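Long-range contacts in probable sugar ABC transporter, sugar-binding protein (Streptococcus pneumoniae, PDB 2W7Y), which probably serves as the sugar-binding component of an ABC transporter, and binds the blood group A-trisaccharide: residues A[42-47]-A[58-63]; A[177-182]-A[297-302]; A[248-253]-A[406-411]. One frame throughout, in Å; residues are numbered along the deposited sequence.

Contact 1. Residues A[42-47]-A[58-63]; sequences FYHGYH and TMRDLY. With FUC (alpha-L-fucopyranose), chain C; GAL (beta-D-galactopyranose), chain B.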
loop_
_atom_site.group_PDB
_atom_site.type_symbol
_atom_site.label_atom_id
_atom_site.label_comp_id
_atom_site.label_asym_id
_atom_site.label_seq_id
_atom_site.Cartn_x
_atom_site.Cartn_y
_atom_site.Cartn_z
ATOM N N PHE A 42 -12.947 12.116 -13.207
ATOM C CA PHE A 42 -12.437 11.255 -12.144
ATOM C C PHE A 42 -11.367 10.294 -12.657
ATOM O O PHE A 42 -11.653 9.404 -13.452
ATOM C CB PHE A 42 -13.585 10.511 -11.433
ATOM C CG PHE A 42 -13.138 9.331 -10.599
ATOM C CD1 PHE A 42 -12.244 9.498 -9.537
ATOM C CD2 PHE A 42 -13.612 8.055 -10.876
ATOM C CE1 PHE A 42 -11.822 8.408 -8.767
ATOM C CE2 PHE A 42 -13.202 6.959 -10.114
ATOM C CZ PHE A 42 -12.306 7.136 -9.053
ATOM N N TYR A 43 -10.136 10.484 -12.190
ATOM C CA TYR A 43 -9.012 9.648 -12.604
ATOM C C TYR A 43 -8.766 8.489 -11.635
ATOM O O TYR A 43 -8.690 8.688 -10.422
ATOM C CB TYR A 43 -7.742 10.497 -12.796
ATOM C CG TYR A 43 -7.897 11.554 -13.868
ATOM C CD1 TYR A 43 -8.295 12.851 -13.541
ATOM C CD2 TYR A 43 -7.678 11.247 -15.212
ATOM C CE1 TYR A 43 -8.460 13.819 -14.521
ATOM C CE2 TYR A 43 -7.843 12.211 -16.203
ATOM C CZ TYR A 43 -8.234 13.495 -15.851
ATOM O OH TYR A 43 -8.396 14.458 -16.827
ATOM N N HIS A 44 -8.650 7.284 -12.193
ATOM C CA HIS A 44 -8.346 6.060 -11.435
ATOM C C HIS A 44 -7.410 5.139 -12.230
ATOM O O HIS A 44 -7.222 5.332 -13.430
ATOM C CB HIS A 44 -9.635 5.325 -11.064
ATOM C CG HIS A 44 -10.384 4.783 -12.242
ATOM N ND1 HIS A 44 -11.341 5.511 -12.916
ATOM C CD2 HIS A 44 -10.313 3.584 -12.867
ATOM C CE1 HIS A 44 -11.827 4.784 -13.907
ATOM N NE2 HIS A 44 -11.221 3.610 -13.899
ATOM N N GLY A 45 -6.830 4.142 -11.562
ATOM C CA GLY A 45 -5.906 3.213 -12.213
ATOM C C GLY A 45 -6.467 1.835 -12.536
ATOM O O GLY A 45 -5.713 0.895 -12.788
ATOM N N TYR A 46 -7.790 1.710 -12.541
ATOM C CA TYR A 46 -8.438 0.445 -12.879
ATOM C C TYR A 46 -8.748 0.388 -14.377
ATOM O O TYR A 46 -9.888 0.569 -14.805
ATOM C CB TYR A 46 -9.685 0.228 -12.019
ATOM C CG TYR A 46 -9.397 0.157 -10.532
ATOM C CD1 TYR A 46 -8.853 -0.994 -9.958
ATOM C CD2 TYR A 46 -9.660 1.243 -9.702
ATOM C CE1 TYR A 46 -8.579 -1.058 -8.591
ATOM C CE2 TYR A 46 -9.394 1.186 -8.332
ATOM C CZ TYR A 46 -8.853 0.034 -7.784
ATOM O OH TYR A 46 -8.579 -0.032 -6.432
ATOM N N HIS A 47 -7.698 0.136 -15.159
ATOM C CA HIS A 47 -7.744 0.140 -16.627
ATOM C C HIS A 47 -7.814 -1.272 -17.202
ATOM O O HIS A 47 -8.073 -1.458 -18.388
ATOM C CB HIS A 47 -6.491 0.832 -17.170
ATOM C CG HIS A 47 -5.210 0.217 -16.693
ATOM N ND1 HIS A 47 -4.653 -0.896 -17.287
ATOM C CD2 HIS A 47 -4.380 0.558 -15.679
ATOM C CE1 HIS A 47 -3.534 -1.214 -16.659
ATOM N NE2 HIS A 47 -3.345 -0.347 -15.680
ATOM N N THR A 58 -15.024 -4.597 -11.923
ATOM C CA THR A 58 -15.904 -4.399 -10.773
ATOM C C THR A 58 -15.880 -2.935 -10.322
ATOM O O THR A 58 -16.935 -2.335 -10.105
ATOM C CB THR A 58 -15.510 -5.315 -9.595
ATOM O OG1 THR A 58 -15.527 -6.684 -10.021
ATOM C CG2 THR A 58 -16.467 -5.142 -8.422
HETATM N N MSE A 59 -14.678 -2.372 -10.203
HETATM C CA MSE A 59 -14.501 -0.974 -9.807
HETATM C C MSE A 59 -15.131 -0.011 -10.808
HETATM O O MSE A 59 -15.829 0.918 -10.411
HETATM C CB MSE A 59 -13.018 -0.637 -9.639
HETATM C CG MSE A 59 -12.325 -1.356 -8.506
HETATM SE SE MSE A 59 -13.021 -0.904 -6.746
HETATM C CE MSE A 59 -11.501 -1.529 -5.748
ATOM N N ARG A 60 -14.873 -0.242 -12.099
ATOM C CA ARG A 60 -15.453 0.564 -13.181
ATOM C C ARG A 60 -16.981 0.483 -13.210
ATOM O O ARG A 60 -17.649 1.459 -13.564
ATOM C CB ARG A 60 -14.878 0.167 -14.550
ATOM C CG ARG A 60 -13.406 0.517 -14.746
ATOM C CD ARG A 60 -12.975 0.454 -16.216
ATOM N NE ARG A 60 -13.132 -0.873 -16.815
ATOM C CZ ARG A 60 -12.213 -1.834 -16.788
ATOM N NH1 ARG A 60 -11.048 -1.641 -16.185
ATOM N NH2 ARG A 60 -12.464 -3.000 -17.368
ATOM N N ASP A 61 -17.525 -0.677 -12.843
ATOM C CA ASP A 61 -18.977 -0.847 -12.709
ATOM C C ASP A 61 -19.531 0.005 -11.572
ATOM O O ASP A 61 -20.599 0.601 -11.704
ATOM C CB ASP A 61 -19.351 -2.321 -12.506
ATOM C CG ASP A 61 -19.238 -3.141 -13.785
ATOM O OD1 ASP A 61 -19.190 -2.548 -14.882
ATOM O OD2 ASP A 61 -19.200 -4.386 -13.688
ATOM N N LEU A 62 -18.792 0.054 -10.465
ATOM C CA LEU A 62 -19.109 0.916 -9.324
ATOM C C LEU A 62 -19.150 2.397 -9.699
ATOM O O LEU A 62 -20.016 3.130 -9.230
ATOM C CB LEU A 62 -18.088 0.698 -8.195
ATOM C CG LEU A 62 -18.414 -0.124 -6.937
ATOM C CD1 LEU A 62 -19.286 -1.341 -7.213
ATOM C CD2 LEU A 62 -17.122 -0.531 -6.222
ATOM N N TYR A 63 -18.218 2.825 -10.549
ATOM C CA TYR A 63 -18.077 4.239 -10.913
ATOM C C TYR A 63 -19.191 4.755 -11.825
ATOM O O TYR A 63 -19.814 5.770 -11.528
ATOM C CB TYR A 63 -16.724 4.519 -11.580
ATOM C CG TYR A 63 -15.486 4.137 -10.792
ATOM C CD1 TYR A 63 -15.438 4.260 -9.400
ATOM C CD2 TYR A 63 -14.340 3.686 -11.453
ATOM C CE1 TYR A 63 -14.291 3.917 -8.688
ATOM C CE2 TYR A 63 -13.188 3.343 -10.748
ATOM C CZ TYR A 63 -13.173 3.463 -9.369
ATOM O OH TYR A 63 -12.035 3.128 -8.679
HETATM C C1 FUC C . -2.791 -0.294 -7.639
HETATM C C2 FUC C . -2.280 -0.961 -8.919
HETATM C C3 FUC C . -3.466 -1.457 -9.748
HETATM C C4 FUC C . -4.400 -0.291 -10.071
HETATM C C5 FUC C . -4.820 0.398 -8.768
HETATM C C6 FUC C . -5.658 1.650 -9.006
HETATM O O2 FUC C . -1.442 -2.039 -8.585
HETATM O O3 FUC C . -3.035 -2.112 -10.922
HETATM O O4 FUC C . -3.755 0.633 -10.928
HETATM O O5 FUC C . -3.702 0.748 -7.964
HETATM C C1 GAL B . -5.151 -1.332 -5.245
HETATM C C2 GAL B . -3.740 -0.794 -5.488
HETATM C C3 GAL B . -2.797 -1.214 -4.357
HETATM C C4 GAL B . -3.402 -0.940 -2.975
HETATM C C5 GAL B . -4.799 -1.572 -2.909
HETATM C C6 GAL B . -5.513 -1.378 -1.569
HETATM O O1 GAL B . -6.038 -0.704 -6.142
HETATM O O2 GAL B . -3.284 -1.306 -6.724
HETATM O O3 GAL B . -1.554 -0.566 -4.503
HETATM O O4 GAL B . -3.449 0.452 -2.762
HETATM O O5 GAL B . -5.607 -1.041 -3.941
HETATM O O6 GAL B . -6.500 -2.382 -1.423
#
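Tyr63, on helix 54-69, forms an aromatic cluster with Phe42 and His44 of strand 39-44. Phe42 turns its edge onto a face of Tyr63 in a T-shaped pair, with centroids 4.7 Å apart and planes at 80°. Tyr63 points its edge at His44, and its CE2 lies 3.5 Å from His44 CG, over the imidazole face.

The Tyr46 ring lies between Met59 and the fucose. Over one face sits CG of selenomethionine Met59, 3.6 Å from the ring centroid, in a CH-pi contact. A bend at chi2 (-64°) keeps its SE above the same face as a Met-aromatic contact. Fucose C6 lies over the opposite face.

Arg60 NH1 donates to Tyr46 O (2.9 Å, 159°). The acceptor lies in the guanidinium plane, but the donor stands above the carbonyl plane. NH1 also bonds His48 O. Tyr46 OH shares a 2.6 Å hydrogen bond with galactose O1, and fucose O4 donates to Gly45 O at 2.7 Å. Tyr63 OH abuts Tyr46 CD2 at 3.2 Å and is buried with no polar partner in the model.

Arg60 and Met59 thus form a second shell that probably steadies Tyr46, which offers the glycan an aromatic face and a hydroxyl.

Contact 2. Residues A[177-182]-A[297-302]; sequences DQWNTW and IYPAGV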
loop_
_atom_site.group_PDB
_atom_site.type_symbol
_atom_site.label_atom_id
_atom_site.label_comp_id
_atom_site.label_asym_id
_atom_site.label_seq_id
_atom_site.Cartn_x
_atom_site.Cartn_y
_atom_site.Cartn_z
ATOM N N ASP A 177 5.440 -17.215 10.812
ATOM C CA ASP A 177 4.985 -17.249 12.207
ATOM C C ASP A 177 6.097 -17.661 13.183
ATOM O O ASP A 177 5.956 -17.495 14.398
ATOM C CB ASP A 177 3.768 -18.170 12.359
ATOM C CG ASP A 177 4.057 -19.599 11.918
ATOM O OD1 ASP A 177 3.882 -20.531 12.733
ATOM O OD2 ASP A 177 4.470 -19.789 10.755
ATOM N N GLN A 178 7.197 -18.192 12.648
ATOM C CA GLN A 178 8.344 -18.601 13.464
ATOM C C GLN A 178 9.463 -17.556 13.459
ATOM O O GLN A 178 10.466 -17.720 14.154
ATOM C CB GLN A 178 8.901 -19.960 13.002
ATOM C CG GLN A 178 7.897 -21.114 13.010
ATOM C CD GLN A 178 8.470 -22.398 12.428
ATOM O OE1 GLN A 178 8.250 -22.719 11.254
ATOM N NE2 GLN A 178 9.219 -23.135 13.245
ATOM N N TRP A 179 9.297 -16.495 12.672
ATOM C CA TRP A 179 10.306 -15.434 12.581
ATOM C C TRP A 179 10.196 -14.452 13.741
ATOM O O TRP A 179 9.519 -13.428 13.638
ATOM C CB TRP A 179 10.208 -14.663 11.260
ATOM C CG TRP A 179 10.392 -15.476 10.012
ATOM C CD1 TRP A 179 10.984 -16.700 9.901
ATOM C CD2 TRP A 179 10.009 -15.093 8.686
ATOM N NE1 TRP A 179 10.976 -17.112 8.590
ATOM C CE2 TRP A 179 10.383 -16.146 7.822
ATOM C CE3 TRP A 179 9.376 -13.961 8.144
ATOM C CZ2 TRP A 179 10.148 -16.106 6.446
ATOM C CZ3 TRP A 179 9.142 -13.921 6.772
ATOM C CH2 TRP A 179 9.526 -14.990 5.940
ATOM N N ASN A 180 10.875 -14.769 14.840
ATOM C CA ASN A 180 10.876 -13.914 16.026
ATOM C C ASN A 180 11.871 -12.771 15.923
ATOM O O ASN A 180 11.694 -11.732 16.558
ATOM C CB ASN A 180 11.141 -14.744 17.280
ATOM C CG ASN A 180 10.000 -15.691 17.595
ATOM O OD1 ASN A 180 8.829 -15.342 17.442
ATOM N ND2 ASN A 180 10.337 -16.898 18.036
ATOM N N THR A 181 12.913 -12.978 15.121
ATOM C CA THR A 181 13.940 -11.969 14.871
ATOM C C THR A 181 14.218 -11.820 13.371
ATOM O O THR A 181 13.800 -12.653 12.564
ATOM C CB THR A 181 15.277 -12.306 15.591
ATOM O OG1 THR A 181 15.708 -13.621 15.219
ATOM C CG2 THR A 181 15.132 -12.225 17.112
ATOM N N TRP A 182 14.930 -10.752 13.015
ATOM C CA TRP A 182 15.388 -10.520 11.646
ATOM C C TRP A 182 16.292 -11.652 11.153
ATOM O O TRP A 182 16.195 -12.074 9.999
ATOM C CB TRP A 182 16.126 -9.180 11.555
ATOM C CG TRP A 182 16.651 -8.872 10.183
ATOM C CD1 TRP A 182 17.940 -9.000 9.753
ATOM C CD2 TRP A 182 15.897 -8.397 9.061
ATOM N NE1 TRP A 182 18.038 -8.628 8.432
ATOM C CE2 TRP A 182 16.798 -8.256 7.981
ATOM C CE3 TRP A 182 14.545 -8.081 8.859
ATOM C CZ2 TRP A 182 16.393 -7.807 6.719
ATOM C CZ3 TRP A 182 14.143 -7.633 7.601
ATOM C CH2 TRP A 182 15.068 -7.501 6.549
ATOM N N ILE A 297 3.051 -12.381 8.377
ATOM C CA ILE A 297 3.521 -11.013 8.605
ATOM C C ILE A 297 5.038 -10.993 8.794
ATOM O O ILE A 297 5.699 -12.026 8.661
ATOM C CB ILE A 297 2.769 -10.289 9.772
ATOM C CG1 ILE A 297 2.863 -11.087 11.081
ATOM C CG2 ILE A 297 1.311 -10.010 9.386
ATOM C CD1 ILE A 297 2.421 -10.325 12.310
ATOM N N TYR A 298 5.573 -9.819 9.111
ATOM C CA TYR A 298 7.012 -9.578 9.141
ATOM C C TYR A 298 7.640 -9.949 10.489
ATOM O O TYR A 298 6.924 -10.034 11.490
ATOM C CB TYR A 298 7.288 -8.116 8.766
ATOM C CG TYR A 298 6.785 -7.760 7.383
ATOM C CD1 TYR A 298 7.634 -7.804 6.278
ATOM C CD2 TYR A 298 5.450 -7.407 7.175
ATOM C CE1 TYR A 298 7.169 -7.487 5.004
ATOM C CE2 TYR A 298 4.977 -7.092 5.913
ATOM C CZ TYR A 298 5.837 -7.136 4.830
ATOM O OH TYR A 298 5.362 -6.830 3.575
ATOM N N PRO A 299 8.975 -10.197 10.514
ATOM C CA PRO A 299 9.703 -10.603 11.728
ATOM C C PRO A 299 9.388 -9.761 12.962
ATOM O O PRO A 299 9.142 -8.553 12.851
ATOM C CB PRO A 299 11.167 -10.422 11.333
ATOM C CG PRO A 299 11.185 -10.640 9.878
ATOM C CD PRO A 299 9.879 -10.125 9.348
ATOM N N ALA A 300 9.408 -10.419 14.122
ATOM C CA ALA A 300 9.038 -9.824 15.413
ATOM C C ALA A 300 7.560 -9.411 15.498
ATOM O O ALA A 300 7.195 -8.536 16.284
ATOM C CB ALA A 300 9.976 -8.655 15.777
ATOM N N GLY A 301 6.718 -10.065 14.695
ATOM C CA GLY A 301 5.272 -9.845 14.714
ATOM C C GLY A 301 4.818 -8.462 14.281
ATOM O O GLY A 301 3.856 -7.924 14.826
ATOM N N VAL A 302 5.504 -7.894 13.290
ATOM C CA VAL A 302 5.174 -6.564 12.775
ATOM C C VAL A 302 4.396 -6.666 11.461
ATOM O O VAL A 302 4.676 -7.527 10.627
ATOM C CB VAL A 302 6.441 -5.678 12.601
ATOM C CG1 VAL A 302 6.080 -4.275 12.118
ATOM C CG2 VAL A 302 7.218 -5.588 13.910
HETATM O O HOH W 1 6.747 -12.670 13.624
#
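The indoles of Trp179 and Trp182 both come up to Pro299, and each meets the proline ring obliquely. Trp179 CE3 is 4.1 Å from Pro299 CD, and the two side chains run side by side in the same direction. Trp179 CG lies beside the backbone N and anti to the carbonyl carbon (chi1 -60°), which sets the indole alongside Pro299. Trp182 CE3 reaches Pro299 CG at 4.3 Å. Phe185 makes an edge-to-face pair with Trp179 and also meets Trp182. The ring of Tyr298 has Val302 O at its edge, in plane.

The backbone of Trp179 joins the two loops. Ala300 N donates to Trp179 O at 3.0 Å with an angle of 155°. Pro299 CA adds a CA-H...O contact to the same oxygen at 3.4 Å. A water also donates to Trp179 O, at 2.9 Å, and accepts from Gly301 N at 2.8 Å. Beyond this, Ala300 CB packs on Asn180 O, and Pro299 CB lies 3.7 Å from Thr181 O.

An inverse gamma turn is centred on Trp179, and a G1 beta bulge sets Gly301 and Val302 against Tyr298, with Gly301 at a positive phi (65°). Thr181 is the N-cap of helix 182-193. Its side chain caps a backbone N in the first turn, and its own N bonds the side chain of Asp184, consistent with a capping box.

The contact thus joins the start of helix 182-193 to the loop between strands 293-296 and 302-306. Trp179 also packs on Leu161 of strand 157-164, and Trp182 reaches helix 237-252.

Contact 3. Residues A[248-253]-A[406-411]; sequences KEIQAN and ESAAEN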
loop_
_atom_site.group_PDB
_atom_site.type_symbol
_atom_site.label_atom_id
_atom_site.label_comp_id
_atom_site.label_asym_id
_atom_site.label_seq_id
_atom_site.Cartn_x
_atom_site.Cartn_y
_atom_site.Cartn_z
ATOM N N LYS A 248 21.785 -5.539 2.984
ATOM C CA LYS A 248 22.570 -6.773 3.051
ATOM C C LYS A 248 21.759 -7.970 2.562
ATOM O O LYS A 248 22.284 -8.842 1.860
ATOM C CB LYS A 248 23.052 -7.028 4.482
ATOM C CG LYS A 248 24.285 -6.235 4.889
ATOM C CD LYS A 248 24.524 -6.317 6.389
ATOM C CE LYS A 248 24.882 -7.731 6.841
ATOM N NZ LYS A 248 24.917 -7.853 8.329
ATOM N N GLU A 249 20.483 -8.001 2.942
ATOM C CA GLU A 249 19.571 -9.067 2.537
ATOM C C GLU A 249 19.187 -8.964 1.060
ATOM O O GLU A 249 19.073 -9.978 0.371
ATOM C CB GLU A 249 18.328 -9.086 3.435
ATOM C CG GLU A 249 17.395 -10.278 3.223
ATOM C CD GLU A 249 18.100 -11.631 3.255
ATOM O OE1 GLU A 249 17.593 -12.561 2.602
ATOM O OE2 GLU A 249 19.149 -11.774 3.919
ATOM N N ILE A 250 19.003 -7.737 0.585
ATOM C CA ILE A 250 18.715 -7.468 -0.825
ATOM C C ILE A 250 19.908 -7.839 -1.726
ATOM O O ILE A 250 19.722 -8.326 -2.849
ATOM C CB ILE A 250 18.285 -5.985 -1.026
ATOM C CG1 ILE A 250 16.761 -5.817 -0.927
ATOM C CG2 ILE A 250 18.714 -5.461 -2.383
ATOM C CD1 ILE A 250 16.083 -6.427 0.298
ATOM N N GLN A 251 21.124 -7.620 -1.224
ATOM C CA GLN A 251 22.341 -7.975 -1.953
ATOM C C GLN A 251 22.525 -9.495 -1.997
ATOM O O GLN A 251 22.891 -10.053 -3.032
ATOM C CB GLN A 251 23.559 -7.291 -1.330
ATOM C CG GLN A 251 24.748 -7.152 -2.274
ATOM C CD GLN A 251 25.851 -6.292 -1.696
ATOM O OE1 GLN A 251 26.434 -6.623 -0.666
ATOM N NE2 GLN A 251 26.146 -5.182 -2.359
ATOM N N ALA A 252 22.247 -10.151 -0.872
ATOM C CA ALA A 252 22.266 -11.610 -0.772
ATOM C C ALA A 252 21.167 -12.246 -1.625
ATOM O O ALA A 252 21.314 -13.374 -2.098
ATOM C CB ALA A 252 22.123 -12.042 0.684
ATOM N N ASN A 253 20.074 -11.508 -1.813
ATOM C CA ASN A 253 18.943 -11.949 -2.628
ATOM C C ASN A 253 19.276 -12.029 -4.124
ATOM O O ASN A 253 18.600 -12.732 -4.879
ATOM C CB ASN A 253 17.737 -11.030 -2.390
ATOM C CG ASN A 253 16.447 -11.582 -2.967
ATOM O OD1 ASN A 253 16.004 -12.673 -2.609
ATOM N ND2 ASN A 253 15.830 -10.822 -3.863
ATOM N N GLU A 406 19.274 -0.136 -5.910
ATOM C CA GLU A 406 20.679 0.046 -6.266
ATOM C C GLU A 406 21.636 -0.824 -5.444
ATOM O O GLU A 406 22.692 -1.229 -5.941
ATOM C CB GLU A 406 21.067 1.519 -6.130
ATOM C CG GLU A 406 20.498 2.423 -7.222
ATOM C CD GLU A 406 20.380 3.888 -6.801
ATOM O OE1 GLU A 406 20.946 4.275 -5.754
ATOM O OE2 GLU A 406 19.714 4.656 -7.525
ATOM N N SER A 407 21.263 -1.105 -4.198
ATOM C CA SER A 407 22.107 -1.876 -3.276
ATOM C C SER A 407 22.196 -3.372 -3.609
ATOM O O SER A 407 23.046 -4.081 -3.067
ATOM C CB SER A 407 21.649 -1.671 -1.824
ATOM O OG SER A 407 20.439 -2.354 -1.549
ATOM N N ALA A 408 21.322 -3.840 -4.500
ATOM C CA ALA A 408 21.322 -5.230 -4.955
ATOM C C ALA A 408 22.531 -5.551 -5.818
ATOM O O ALA A 408 22.938 -6.714 -5.908
ATOM C CB ALA A 408 20.049 -5.542 -5.709
ATOM N N ALA A 409 23.088 -4.522 -6.461
ATOM C CA ALA A 409 24.301 -4.666 -7.271
ATOM C C ALA A 409 25.431 -5.276 -6.443
ATOM O O ALA A 409 25.677 -4.862 -5.304
ATOM C CB ALA A 409 24.719 -3.326 -7.864
ATOM N N GLU A 410 26.095 -6.268 -7.030
ATOM C CA GLU A 410 27.069 -7.108 -6.326
ATOM C C GLU A 410 28.350 -6.355 -5.933
ATOM O O GLU A 410 29.101 -6.810 -5.071
ATOM C CB GLU A 410 27.403 -8.329 -7.194
ATOM C CG GLU A 410 27.594 -9.638 -6.431
ATOM C CD GLU A 410 27.807 -10.839 -7.357
ATOM O OE1 GLU A 410 27.909 -10.647 -8.593
ATOM O OE2 GLU A 410 27.877 -11.985 -6.849
ATOM N N ASN A 411 28.571 -5.200 -6.561
ATOM C CA ASN A 411 29.785 -4.398 -6.381
ATOM C C ASN A 411 29.608 -3.194 -5.448
ATOM O O ASN A 411 30.508 -2.364 -5.308
ATOM C CB ASN A 411 30.301 -3.933 -7.747
ATOM C CG ASN A 411 29.251 -3.173 -8.535
ATOM O OD1 ASN A 411 29.006 -1.990 -8.291
ATOM N ND2 ASN A 411 28.617 -3.853 -9.485
#
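Gln251 and Ile250, near the end of helix 237-252, pack against a type I beta turn that runs from Glu406 to Ala409. This turn follows helix 394-406 and leads toward helix 414-427. The backbones come close, with Gln251 CA 4.2 Å from Ala408 CA.

Gln251 makes the polar part of the contact. Its CG stands anti to the backbone N (chi1 -158°), and the chain stays extended beyond CG. This carries the side chain along the turn and brings its amide to the carbonyls there. CG passes 3.6 Å from Ser407 O on the way. Ala409 O lies somewhat out of the Gln251 amide plane.

Ile250 makes the apolar part. Its chi1 of -91° lies away from the usual staggered values. CG2 faces the turn, 3.6 Å from Ala408 CB and 3.7 Å from Ser407 OG, while the CG1 branch leads away. The side chain also touches Phe201 and Ala203, so it bridges the turn and the region around strand 199-201.

Ser407 turns its OG between its own backbone N and carbonyl carbon. From there OG hydrogen-bonds Leu404 O, one turn back in helix 394-406, while keeping its contact with the isoleucine methyl. The turn's own Ala409 N to Glu406 O bond is weak.

The side chain of Gln251 adds a tie from outside the turn. The stronger partner of its NE2 is Val412 O, just beyond the segment; the other is Ala409 O, to which NE2 donates at 3.0 Å and 147°.

From the N terminus, contact 1 comes first. It closes a short loop between strand 39-44 and helix 54-69, beside the bound glycan. Contacts 2 and 3 lie on the opposite side of the chain's centre, and the nearest atoms of contacts 1 and 2 are about 18 Å apart. Contact 2 opens at 177-182, and contact 3 opens at 248-253 before contact 2 closes at 297-302. Contact 3 then closes at 406-411, so these two cross. They also touch, with Trp182 CZ2 4.0 Å from Glu249 CB. Contact 2 ties the start of helix 182-193 to the loop between strands 293-296 and 302-306; contact 3 ties helix 237-252 to the loop between helices 394-406 and 414-427.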